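PDB 5GTX: buckwheat glutaredoxin from Polygonaceae, which probably catalyses glutathione-dependent thiol-disulfide exchange, using bound glutathione to reduce disulfides, as other glutaredoxins do. Local coordinates for residues F39-A44 / R86-V91. Sequence-based numbering, arbitrary orientation.
Sequences FSKTYA and RTVPNV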
# COMPACT_ATOMS: atom_id res chain seq x y z
N PHE A 39 -2.70 -0.63 -0.29
CA PHE A 39 -4.08 -0.23 -0.08
C PHE A 39 -4.69 -0.10 -1.46
O PHE A 39 -4.18 0.66 -2.30
CB PHE A 39 -4.16 1.08 0.70
CG PHE A 39 -3.64 0.96 2.11
CD1 PHE A 39 -4.44 0.45 3.12
CD2 PHE A 39 -2.34 1.32 2.41
CE1 PHE A 39 -3.96 0.32 4.40
CE2 PHE A 39 -1.86 1.19 3.70
CZ PHE A 39 -2.67 0.69 4.69
N SER A 40 -5.74 -0.86 -1.73
CA SER A 40 -6.17 -0.99 -3.11
C SER A 40 -7.67 -1.24 -3.16
O SER A 40 -8.37 -1.22 -2.14
CB SER A 40 -5.37 -2.10 -3.80
OG SER A 40 -5.62 -3.36 -3.23
N LYS A 41 -8.16 -1.45 -4.37
CA LYS A 41 -9.55 -1.76 -4.65
C LYS A 41 -9.58 -2.85 -5.71
O LYS A 41 -8.88 -2.76 -6.72
CB LYS A 41 -10.31 -0.52 -5.12
CG LYS A 41 -10.51 0.50 -4.01
CD LYS A 41 -11.18 1.77 -4.51
CE LYS A 41 -11.84 2.49 -3.35
NZ LYS A 41 -12.10 3.92 -3.64
N THR A 42 -10.39 -3.88 -5.47
CA THR A 42 -10.43 -5.09 -6.28
C THR A 42 -10.58 -4.82 -7.78
O THR A 42 -10.13 -5.63 -8.60
CB THR A 42 -11.58 -5.98 -5.81
OG1 THR A 42 -12.75 -5.18 -5.61
CG2 THR A 42 -11.23 -6.69 -4.51
N TYR A 43 -11.21 -3.71 -8.15
CA TYR A 43 -11.49 -3.43 -9.55
C TYR A 43 -10.54 -2.41 -10.17
O TYR A 43 -10.52 -2.28 -11.40
CB TYR A 43 -12.93 -2.93 -9.71
CG TYR A 43 -13.25 -1.73 -8.85
CD1 TYR A 43 -12.90 -0.45 -9.25
CD2 TYR A 43 -13.92 -1.87 -7.63
CE1 TYR A 43 -13.20 0.65 -8.47
CE2 TYR A 43 -14.21 -0.78 -6.85
CZ TYR A 43 -13.85 0.48 -7.26
OH TYR A 43 -14.15 1.58 -6.48
N ALA A 44 -9.77 -1.68 -9.37
CA ALA A 44 -8.88 -0.66 -9.92
C ALA A 44 -7.75 -1.31 -10.71
O ALA A 44 -7.16 -2.29 -10.26
CB ALA A 44 -8.32 0.21 -8.79
N ARG A 86 -4.48 10.60 -2.53
CA ARG A 86 -5.91 10.30 -2.50
C ARG A 86 -6.28 9.05 -3.28
O ARG A 86 -7.43 8.61 -3.20
CB ARG A 86 -6.70 11.46 -3.09
CG ARG A 86 -6.06 12.81 -2.87
CD ARG A 86 -6.91 13.91 -3.44
NE ARG A 86 -6.73 15.11 -2.65
CZ ARG A 86 -7.69 15.66 -1.93
NH1 ARG A 86 -8.91 15.11 -1.92
NH2 ARG A 86 -7.45 16.75 -1.22
N THR A 87 -5.37 8.52 -4.08
CA THR A 87 -5.70 7.44 -4.99
C THR A 87 -5.16 6.11 -4.49
O THR A 87 -4.32 6.02 -3.59
CB THR A 87 -5.15 7.71 -6.39
OG1 THR A 87 -3.85 8.30 -6.31
CG2 THR A 87 -6.09 8.63 -7.17
N VAL A 88 -5.67 5.06 -5.11
CA VAL A 88 -5.19 3.71 -4.92
C VAL A 88 -4.53 3.32 -6.24
O VAL A 88 -4.88 3.85 -7.29
CB VAL A 88 -6.34 2.78 -4.51
CG1 VAL A 88 -6.95 3.29 -3.21
CG2 VAL A 88 -7.38 2.73 -5.61
N PRO A 89 -3.53 2.43 -6.19
CA PRO A 89 -3.04 1.87 -4.93
C PRO A 89 -2.11 2.80 -4.17
O PRO A 89 -1.52 3.73 -4.75
CB PRO A 89 -2.29 0.61 -5.38
CG PRO A 89 -1.83 0.92 -6.74
CD PRO A 89 -2.84 1.84 -7.36
N ASN A 90 -2.00 2.57 -2.87
CA ASN A 90 -1.10 3.31 -2.00
C ASN A 90 -0.15 2.28 -1.41
O ASN A 90 -0.59 1.39 -0.67
CB ASN A 90 -1.88 4.06 -0.91
CG ASN A 90 -1.09 5.20 -0.31
OD1 ASN A 90 0.15 5.20 -0.35
ND2 ASN A 90 -1.78 6.18 0.23
N VAL A 91 1.13 2.37 -1.77
CA VAL A 91 2.10 1.32 -1.49
C VAL A 91 3.08 1.80 -0.43
O VAL A 91 3.68 2.87 -0.57
CB VAL A 91 2.84 0.89 -2.76
CG1 VAL A 91 3.89 -0.16 -2.43
CG2 VAL A 91 1.86 0.34 -3.80
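V88 turns its side chain toward the end of strand 36-40 and the loop after it, where its two methyls part company. CB rests on F39 O at 3.7 Å with CG1, anti to the carbonyl carbon (chi1 -60°), beside it, while CG2 touches two side chains that meet it from different directions: the aliphatic stem of K41, whose CD is 4.1 Å away, and the methyl of A44, with CB at 4.2 Å. The K41 chain, extended beyond CG, crosses the valine at about a right angle, so that its middle methylenes do the touching while NZ travels on to hydrogen-bond Q76. Next to V88 the strands are tied by F39 and N90, an antiparallel hydrogen-bonded pair. F39 N bonds to N90 O at 2.9 Å, and N90 N returns a bond to F39 O at 3.0 Å. Their side chains leave on the same face of the sheet, CB to CB 4.1 Å, and both reach L79 of helix 72-83. The F39 ring meets N90 O at its edge, through CD2 at 3.5 Å. F39 O also receives a CA-H...O contact from P89, whose CA is 3.1 Å away; the V88-P89 peptide bond, just before the strand begins, is cis, which probably helps this approach. The proline ring packs on C47 and V50 of helix 45-57, and V88 and S40 also touch C47; S40 OG is held by E65. This is the cis-proline loop of the thioredoxin fold, facing the active-site region of glutaredoxins: in this construct A44, at the N-cap of helix 45-57, occupies the place of the first cysteine of the CxxC motif, and C47 that of the second.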